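Local atomic coordinates of terminase large subunit (Thermus phage G20c, PDB entry 5M1P), a protein that packages viral DNA into empty capsids as the large terminase subunit, an ATP-driven motor whose nuclease domain cuts the genome by RuvC-like two-metal catalysis. Residues Y49-V54 / D176-S181; Y91-T96 / T115-K120; E126-N131 / L182-S187. All blocks are in the same frame, centred on the assembly; numbering follows the deposited sequence.

Contact 1: Y49-V54 / D176-S181; sequences YSVFSV and DDIVMS. With CA (calcium ion), chain C.
The metal site of this RNase H-like (RuvC-like) nuclease is assembled where strand 49-54 meets the first turn of helix 177-186, the two segment axes 7.7 Å apart and 32° from parallel. Calcium is bound by Tyr-49 O at 2.3 Å and by Asp-177 OD2 at 2.4 Å; water 2, Asp-42, Asp-48 and Phe-43 O complete the site. With CG anti to the carbonyl carbon and beside the backbone N (chi1 -41°), the Asp-177 carboxylate is carried across the start of the strand, OD2 to the calcium and OD1 to the edge of the Tyr-49 ring, near its plane. Asp-177 OD1 accepts a 2.7 Å hydrogen bond from water 1, which in turn accepts from Tyr-49 N. Next along the strand, Val-51 CG2 packs 3.6 Å from Asp-177 CB, while its CG1 lies against CB and OG of Ser-181. At Ser-181, one helix turn after Asp-177, OG is anti to the backbone N (chi1 175°) and accepts from Ser-53 OG (2.7 Å); it is also hydrogen-bonded to Gly-40 O on the adjoining strand. A carboxylate with one oxygen on the cation and the other on water probably stays ionised, consistent with Asp-177 holding a catalytic magnesium.

Contact 2: Y91-T96 / T115-K120; sequences YVVADT and TPLPVK
Asp-95 extends its carboxylate with CG anti to the backbone N (chi1 174°) and crosses Val-119 at about a right angle. Val-119 N-H reaches Asp-95 OD1 at 2.9 Å along a nearly straight path, but from 60° above the carboxylate plane. OD1 is also hydrogen-bonded to Trp-97 N, and water 3 links OD2 to Val-119 O, so both oxygens are held. Val-119 CG2, anti to its own carbonyl carbon, rests 3.5 Å from Asp-95 CG. Thr-96 places OG1 in the crowded position between N and carbonyl carbon (chi1 47°), alongside the rings of Pro-116 and Pro-118. On the sheet face of Val-93 and Thr-115, Val-93 and Leu-117 run side by side: CG1 of Val-93 and CG of Leu-117 are each anti to their backbone N, and Val-93 CG1 meets Leu-117 CD1 at 3.7 Å. Parallel pairing is evident from three hydrogen bonds of 2.8 to 3.0 Å: Thr-115 N to Val-92 O, Ala-94 N to Thr-115 O and Leu-117 N to Ala-94 O. Strands 91-94 and 114-116, joined through helix 101-109, form a beta-alpha-beta unit at the sheet edge of the RNase H-like fold, with Asp-95, a probable ligand of the second catalytic magnesium, at the strand's end.

Contact 3: E126-N131 / L182-S187; sequences EQLISN and LALAYS
Helix 122-137 crosses helix 177-186 steeply in this RNase H-like domain: the short segment axes make a 79° angle and approach to 8.6 Å, with small Ala-183 facing Leu-128 where the backbones come nearest. Leu-128 can be traced outward. Leu-128 CB sits 4.1 Å from Ala-183 CB; CG stands anti to the carbonyl carbon (chi1 -73°), directing the branch toward the other helix. From there Leu-128 CD1 meets Leu-184 CD2 at 4.1 Å, the two leucines crossing obliquely, while Leu-128 CD2 lies 3.6 Å from Ser-187 CB and also near Ala-183 O. Ile-129 starts away from the other helix, but its CD1 swings back to touch Ala-183 CB. The polar side of the crossing belongs to Asn-131, whose CG is anti to the backbone N. Its ND2 gives only a weak hydrogen bond to Tyr-186 O, bent to 128° at the hydrogen. Tyr-186 OH bonds Gly-60 O and Ala-142 N, tying the end of helix 177-186 to Gly-60, just before strand 61-69, and to the start of strand 142-144. Ser-187 turns its OG back to bond Leu-184 O. Between the helices, water 4 donates to Leu-128 O and to Ala-183 O and accepts from Asn-131 ND2, at 2.8 Å each.

In the fold
From the N terminus, strand 49-56 comes first, in the middle of the mixed sheet; its partner in contact 1 arrives only with helix 177-186, so this contact closes the longest loop, 121 residues. Contact 2 closes within that loop, joining strand 91-94 to the edge strand 114-116 across 18 residues. The chain continues into helix 122-137, whose segment 126-131 opens contact 3. Contact 3 opens inside the loop of contact 1 and closes after it, 50 residues on at 182-187, so the two cross. Helix 177-186 meets strand 49-56 in contact 1 and helix 122-137 in contact 3, so it joins the two. Met-180 touches Val-119, Val-179 touches Ile-129, and Leu-184 reaches Asp-95.

Contact 1: Y49-V54 / D176-S181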
loop_
_atom_site.group_PDB
_atom_site.type_symbol
_atom_site.label_atom_id
_atom_site.label_comp_id
_atom_site.label_asym_id
_atom_site.label_seq_id
_atom_site.Cartn_x
_atom_site.Cartn_y
_atom_site.Cartn_z
ATOM N N TYR A 49 -11.531 0.239 2.141
ATOM C CA TYR A 49 -10.531 -0.381 2.996
ATOM C C TYR A 49 -9.384 0.577 3.316
ATOM O O TYR A 49 -9.018 1.455 2.516
ATOM C CB TYR A 49 -9.953 -1.649 2.345
ATOM C CG TYR A 49 -10.961 -2.764 2.177
ATOM C CD1 TYR A 49 -11.748 -2.850 1.035
ATOM C CD2 TYR A 49 -11.147 -3.730 3.166
ATOM C CE1 TYR A 49 -12.690 -3.850 0.882
ATOM C CE2 TYR A 49 -12.094 -4.740 3.018
ATOM C CZ TYR A 49 -12.860 -4.789 1.877
ATOM O OH TYR A 49 -13.798 -5.787 1.707
ATOM N N SER A 50 -8.822 0.378 4.496
ATOM C CA SER A 50 -7.522 0.909 4.854
ATOM C C SER A 50 -6.529 -0.218 4.703
ATOM O O SER A 50 -6.823 -1.330 5.107
ATOM C CB SER A 50 -7.517 1.389 6.307
ATOM O OG SER A 50 -7.966 0.387 7.208
ATOM N N VAL A 51 -5.375 0.082 4.108
ATOM C CA VAL A 51 -4.317 -0.902 3.937
ATOM C C VAL A 51 -2.976 -0.283 4.291
ATOM O O VAL A 51 -2.569 0.740 3.728
ATOM C CB VAL A 51 -4.258 -1.434 2.504
ATOM C CG1 VAL A 51 -3.219 -2.544 2.391
ATOM C CG2 VAL A 51 -5.620 -1.940 2.080
ATOM N N PHE A 52 -2.275 -0.955 5.199
ATOM C CA PHE A 52 -0.965 -0.526 5.665
ATOM C C PHE A 52 0.025 -1.627 5.319
ATOM O O PHE A 52 -0.126 -2.746 5.792
ATOM C CB PHE A 52 -0.964 -0.277 7.185
ATOM C CG PHE A 52 -2.072 0.622 7.680
ATOM C CD1 PHE A 52 -2.524 1.695 6.924
ATOM C CD2 PHE A 52 -2.649 0.400 8.925
ATOM C CE1 PHE A 52 -3.538 2.519 7.379
ATOM C CE2 PHE A 52 -3.656 1.232 9.388
ATOM C CZ PHE A 52 -4.106 2.282 8.615
ATOM N N SER A 53 1.015 -1.302 4.491
ATOM C CA SER A 53 1.971 -2.281 3.981
ATOM C C SER A 53 3.357 -1.973 4.529
ATOM O O SER A 53 3.960 -0.976 4.148
ATOM C CB SER A 53 1.991 -2.255 2.459
ATOM O OG SER A 53 0.734 -2.640 1.933
ATOM N N VAL A 54 3.865 -2.849 5.384
ATOM C CA VAL A 54 5.179 -2.696 5.988
ATOM C C VAL A 54 6.224 -3.319 5.069
ATOM O O VAL A 54 6.213 -4.537 4.854
ATOM C CB VAL A 54 5.239 -3.366 7.375
ATOM C CG1 VAL A 54 6.580 -3.083 8.027
ATOM C CG2 VAL A 54 4.115 -2.888 8.288
ATOM N N ASP A 176 -8.849 -0.751 -5.110
ATOM C CA ASP A 176 -7.409 -0.625 -5.357
ATOM C C ASP A 176 -6.605 -0.235 -4.118
ATOM O O ASP A 176 -5.458 0.180 -4.259
ATOM C CB ASP A 176 -7.137 0.352 -6.512
ATOM C CG ASP A 176 -7.509 1.781 -6.178
ATOM O OD1 ASP A 176 -7.950 2.050 -5.050
ATOM O OD2 ASP A 176 -7.350 2.645 -7.070
ATOM N N ASP A 177 -7.173 -0.415 -2.926
ATOM C CA ASP A 177 -6.513 0.060 -1.699
ATOM C C ASP A 177 -5.211 -0.693 -1.452
ATOM O O ASP A 177 -4.249 -0.120 -0.948
ATOM C CB ASP A 177 -7.405 -0.101 -0.465
ATOM C CG ASP A 177 -8.834 0.271 -0.726
ATOM O OD1 ASP A 177 -9.613 -0.627 -1.111
ATOM O OD2 ASP A 177 -9.188 1.456 -0.567
ATOM N N ILE A 178 -5.205 -1.987 -1.773
ATOM C CA ILE A 178 -3.993 -2.800 -1.601
ATOM C C ILE A 178 -2.932 -2.365 -2.614
ATOM O O ILE A 178 -1.764 -2.162 -2.279
ATOM C CB ILE A 178 -4.261 -4.307 -1.766
ATOM C CG1 ILE A 178 -5.270 -4.806 -0.722
ATOM C CG2 ILE A 178 -2.950 -5.103 -1.693
ATOM C CD1 ILE A 178 -5.802 -6.191 -1.004
ATOM N N VAL A 179 -3.356 -2.188 -3.859
ATOM C CA VAL A 179 -2.450 -1.751 -4.926
ATOM C C VAL A 179 -1.759 -0.449 -4.541
ATOM O O VAL A 179 -0.538 -0.321 -4.636
ATOM C CB VAL A 179 -3.201 -1.582 -6.273
ATOM C CG1 VAL A 179 -2.258 -1.067 -7.351
ATOM C CG2 VAL A 179 -3.823 -2.910 -6.709
ATOM N N MET A 180 -2.557 0.511 -4.091
ATOM C CA MET A 180 -2.036 1.815 -3.749
ATOM C C MET A 180 -1.134 1.783 -2.517
ATOM O O MET A 180 -0.092 2.431 -2.517
ATOM C CB MET A 180 -3.175 2.828 -3.587
ATOM C CG MET A 180 -3.898 3.157 -4.894
ATOM S SD MET A 180 -2.828 3.517 -6.299
ATOM C CE MET A 180 -1.795 4.833 -5.669
ATOM N N SER A 181 -1.518 1.025 -1.494
ATOM C CA SER A 181 -0.677 0.867 -0.308
ATOM C C SER A 181 0.688 0.278 -0.671
ATOM O O SER A 181 1.720 0.771 -0.226
ATOM C CB SER A 181 -1.398 0.003 0.721
ATOM O OG SER A 181 -0.561 -0.269 1.832
HETATM CA CA CA C . -8.745 3.196 1.050
HETATM O O HOH W 1 -12.208 -0.086 -0.893
HETATM O O HOH W 2 -8.958 4.628 -0.775
#

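Contact 2: Y91-T96 / T115-K120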
loop_
_atom_site.group_PDB
_atom_site.type_symbol
_atom_site.label_atom_id
_atom_site.label_comp_id
_atom_site.label_asym_id
_atom_site.label_seq_id
_atom_site.Cartn_x
_atom_site.Cartn_y
_atom_site.Cartn_z
ATOM N N TYR A 91 8.802 4.583 9.303
ATOM C CA TYR A 91 8.100 5.775 8.836
ATOM C C TYR A 91 6.987 5.428 7.869
ATOM O O TYR A 91 7.101 4.492 7.063
ATOM C CB TYR A 91 9.041 6.805 8.234
ATOM C CG TYR A 91 9.636 6.504 6.888
ATOM C CD1 TYR A 91 10.804 5.774 6.784
ATOM C CD2 TYR A 91 9.048 6.973 5.717
ATOM C CE1 TYR A 91 11.397 5.530 5.561
ATOM C CE2 TYR A 91 9.631 6.736 4.482
ATOM C CZ TYR A 91 10.797 5.992 4.406
ATOM O OH TYR A 91 11.396 5.745 3.203
ATOM N N VAL A 92 5.910 6.188 7.961
ATOM C CA VAL A 92 4.747 5.971 7.146
ATOM C C VAL A 92 4.810 6.852 5.894
ATOM O O VAL A 92 5.089 8.035 5.985
ATOM C CB VAL A 92 3.474 6.279 7.953
ATOM C CG1 VAL A 92 2.240 6.039 7.090
ATOM C CG2 VAL A 92 3.399 5.432 9.221
ATOM N N VAL A 93 4.541 6.265 4.735
ATOM C CA VAL A 93 4.319 7.014 3.503
ATOM C C VAL A 93 2.813 7.087 3.351
ATOM O O VAL A 93 2.162 6.107 2.985
ATOM C CB VAL A 93 4.957 6.330 2.284
ATOM C CG1 VAL A 93 4.809 7.195 1.037
ATOM C CG2 VAL A 93 6.416 5.987 2.554
ATOM N N ALA A 94 2.262 8.251 3.657
ATOM C CA ALA A 94 0.823 8.400 3.861
ATOM C C ALA A 94 0.186 9.129 2.696
ATOM O O ALA A 94 0.578 10.250 2.392
ATOM C CB ALA A 94 0.570 9.179 5.133
ATOM N N ASP A 95 -0.802 8.510 2.065
ATOM C CA ASP A 95 -1.610 9.223 1.086
ATOM C C ASP A 95 -2.602 10.081 1.839
ATOM O O ASP A 95 -3.667 9.624 2.237
ATOM C CB ASP A 95 -2.333 8.298 0.112
ATOM C CG ASP A 95 -3.280 9.055 -0.811
ATOM O OD1 ASP A 95 -3.202 10.308 -0.910
ATOM O OD2 ASP A 95 -4.113 8.396 -1.450
ATOM N N THR A 96 -2.217 11.335 2.004
ATOM C CA THR A 96 -2.969 12.316 2.762
ATOM C C THR A 96 -3.999 13.082 1.928
ATOM O O THR A 96 -4.631 14.004 2.439
ATOM C CB THR A 96 -1.991 13.338 3.366
ATOM O OG1 THR A 96 -1.073 13.757 2.352
ATOM C CG2 THR A 96 -1.196 12.718 4.500
ATOM N N THR A 115 5.740 10.719 6.255
ATOM C CA THR A 115 5.996 11.620 5.145
ATOM C C THR A 115 4.736 11.613 4.277
ATOM O O THR A 115 4.258 10.536 3.901
ATOM C CB THR A 115 7.210 11.165 4.321
ATOM O OG1 THR A 115 8.370 11.219 5.149
ATOM C CG2 THR A 115 7.449 12.076 3.132
ATOM N N PRO A 116 4.174 12.801 3.978
ATOM C CA PRO A 116 2.998 12.835 3.107
ATOM C C PRO A 116 3.361 12.568 1.645
ATOM O O PRO A 116 4.363 13.098 1.127
ATOM C CB PRO A 116 2.466 14.263 3.285
ATOM C CG PRO A 116 3.658 15.071 3.665
ATOM C CD PRO A 116 4.602 14.150 4.390
ATOM N N LEU A 117 2.553 11.737 0.997
ATOM C CA LEU A 117 2.632 11.508 -0.434
ATOM C C LEU A 117 1.191 11.532 -0.963
ATOM O O LEU A 117 0.604 10.478 -1.196
ATOM C CB LEU A 117 3.349 10.186 -0.747
ATOM C CG LEU A 117 4.035 10.143 -2.116
ATOM C CD1 LEU A 117 4.924 8.912 -2.223
ATOM C CD2 LEU A 117 3.036 10.177 -3.263
ATOM N N PRO A 118 0.611 12.739 -1.120
ATOM C CA PRO A 118 -0.785 12.815 -1.557
ATOM C C PRO A 118 -0.959 12.345 -2.993
ATOM O O PRO A 118 -0.285 12.849 -3.896
ATOM C CB PRO A 118 -1.118 14.303 -1.427
ATOM C CG PRO A 118 0.180 15.004 -1.488
ATOM C CD PRO A 118 1.194 14.075 -0.903
ATOM N N VAL A 119 -1.868 11.401 -3.192
ATOM C CA VAL A 119 -2.112 10.842 -4.525
ATOM C C VAL A 119 -3.172 11.733 -5.162
ATOM O O VAL A 119 -4.357 11.395 -5.243
ATOM C CB VAL A 119 -2.483 9.349 -4.479
ATOM C CG1 VAL A 119 -2.653 8.811 -5.893
ATOM C CG2 VAL A 119 -1.390 8.543 -3.766
ATOM N N LYS A 120 -2.697 12.888 -5.615
ATOM C CA LYS A 120 -3.566 14.036 -5.889
ATOM C C LYS A 120 -3.907 14.227 -7.352
ATOM O O LYS A 120 -4.634 15.165 -7.707
ATOM C CB LYS A 120 -2.931 15.313 -5.333
ATOM C CG LYS A 120 -1.604 15.721 -5.962
ATOM C CD LYS A 120 -0.950 16.850 -5.177
ATOM C CE LYS A 120 -1.607 18.191 -5.472
ATOM N NZ LYS A 120 -1.063 18.776 -6.726
HETATM O O HOH W 3 -5.855 10.010 -2.995
#

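Contact 3: E126-N131 / L182-S187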
loop_
_atom_site.group_PDB
_atom_site.type_symbol
_atom_site.label_atom_id
_atom_site.label_comp_id
_atom_site.label_asym_id
_atom_site.label_seq_id
_atom_site.Cartn_x
_atom_site.Cartn_y
_atom_site.Cartn_z
ATOM N N GLU A 126 0.291 7.556 -11.604
ATOM C CA GLU A 126 1.021 6.833 -12.653
ATOM C C GLU A 126 2.496 6.666 -12.317
ATOM O O GLU A 126 3.071 5.620 -12.600
ATOM C CB GLU A 126 0.802 7.497 -14.016
ATOM C CG GLU A 126 -0.586 7.216 -14.576
ATOM C CD GLU A 126 -1.145 8.320 -15.463
ATOM O OE1 GLU A 126 -0.370 9.076 -16.094
ATOM O OE2 GLU A 126 -2.385 8.422 -15.519
ATOM N N GLN A 127 3.084 7.660 -11.661
ATOM C CA GLN A 127 4.474 7.575 -11.235
ATOM C C GLN A 127 4.680 6.484 -10.172
ATOM O O GLN A 127 5.608 5.680 -10.251
ATOM C CB GLN A 127 4.916 8.930 -10.694
ATOM C CG GLN A 127 6.416 9.074 -10.537
ATOM C CD GLN A 127 6.849 10.522 -10.482
ATOM O OE1 GLN A 127 7.853 10.901 -11.088
ATOM N NE2 GLN A 127 6.085 11.346 -9.772
ATOM N N LEU A 128 3.782 6.463 -9.187
ATOM C CA LEU A 128 3.763 5.422 -8.148
ATOM C C LEU A 128 3.571 4.026 -8.724
ATOM O O LEU A 128 4.317 3.087 -8.405
ATOM C CB LEU A 128 2.645 5.706 -7.138
ATOM C CG LEU A 128 2.888 6.866 -6.180
ATOM C CD1 LEU A 128 1.614 7.222 -5.436
ATOM C CD2 LEU A 128 4.004 6.518 -5.201
ATOM N N ILE A 129 2.570 3.884 -9.575
ATOM C CA ILE A 129 2.250 2.578 -10.151
ATOM C C ILE A 129 3.328 2.080 -11.117
ATOM O O ILE A 129 3.697 0.906 -11.073
ATOM C CB ILE A 129 0.872 2.604 -10.838
ATOM C CG1 ILE A 129 -0.245 2.816 -9.799
ATOM C CG2 ILE A 129 0.649 1.338 -11.660
ATOM C CD1 ILE A 129 -0.449 1.699 -8.791
ATOM N N SER A 130 3.827 2.959 -11.981
ATOM C CA SER A 130 4.890 2.574 -12.907
ATOM C C SER A 130 6.140 2.119 -12.147
ATOM O O SER A 130 6.770 1.146 -12.542
ATOM C CB SER A 130 5.221 3.696 -13.892
ATOM O OG SER A 130 5.723 4.838 -13.242
ATOM N N ASN A 131 6.472 2.785 -11.045
ATOM C CA ASN A 131 7.571 2.351 -10.218
ATOM C C ASN A 131 7.326 0.943 -9.671
ATOM O O ASN A 131 8.212 0.088 -9.747
ATOM C CB ASN A 131 7.792 3.340 -9.077
ATOM C CG ASN A 131 8.953 2.941 -8.197
ATOM O OD1 ASN A 131 10.094 2.918 -8.649
ATOM N ND2 ASN A 131 8.666 2.598 -6.947
ATOM N N LEU A 182 0.680 -0.758 -1.494
ATOM C CA LEU A 182 1.934 -1.347 -1.969
ATOM C C LEU A 182 2.769 -0.352 -2.772
ATOM O O LEU A 182 3.976 -0.273 -2.596
ATOM C CB LEU A 182 1.672 -2.605 -2.803
ATOM C CG LEU A 182 1.119 -3.808 -2.050
ATOM C CD1 LEU A 182 0.680 -4.849 -3.062
ATOM C CD2 LEU A 182 2.111 -4.396 -1.055
ATOM N N ALA A 183 2.119 0.418 -3.639
ATOM C CA ALA A 183 2.832 1.407 -4.444
ATOM C C ALA A 183 3.444 2.511 -3.569
ATOM O O ALA A 183 4.573 2.945 -3.805
ATOM C CB ALA A 183 1.904 2.009 -5.484
ATOM N N LEU A 184 2.707 2.946 -2.550
ATOM C CA LEU A 184 3.219 3.925 -1.583
ATOM C C LEU A 184 4.454 3.396 -0.865
ATOM O O LEU A 184 5.436 4.117 -0.740
ATOM C CB LEU A 184 2.141 4.309 -0.584
ATOM C CG LEU A 184 1.024 5.184 -1.179
ATOM C CD1 LEU A 184 -0.202 5.133 -0.295
ATOM C CD2 LEU A 184 1.476 6.628 -1.385
ATOM N N ALA A 185 4.421 2.137 -0.434
ATOM C CA ALA A 185 5.586 1.525 0.218
ATOM C C ALA A 185 6.779 1.468 -0.715
ATOM O O ALA A 185 7.874 1.945 -0.387
ATOM C CB ALA A 185 5.241 0.139 0.725
ATOM N N TYR A 186 6.564 0.876 -1.883
ATOM C CA TYR A 186 7.643 0.678 -2.849
ATOM C C TYR A 186 8.178 1.947 -3.498
ATOM O O TYR A 186 9.256 1.921 -4.092
ATOM C CB TYR A 186 7.243 -0.359 -3.912
ATOM C CG TYR A 186 7.434 -1.785 -3.426
ATOM C CD1 TYR A 186 8.696 -2.373 -3.424
ATOM C CD2 TYR A 186 6.374 -2.520 -2.900
ATOM C CE1 TYR A 186 8.886 -3.662 -2.946
ATOM C CE2 TYR A 186 6.543 -3.814 -2.437
ATOM C CZ TYR A 186 7.803 -4.385 -2.450
ATOM O OH TYR A 186 7.946 -5.675 -1.976
ATOM N N SER A 187 7.466 3.069 -3.362
ATOM C CA SER A 187 8.000 4.369 -3.778
ATOM C C SER A 187 9.316 4.717 -3.088
ATOM O O SER A 187 10.069 5.553 -3.580
ATOM C CB SER A 187 6.998 5.495 -3.506
ATOM O OG SER A 187 6.925 5.789 -2.122
HETATM O O HOH W 4 5.959 2.649 -6.199
#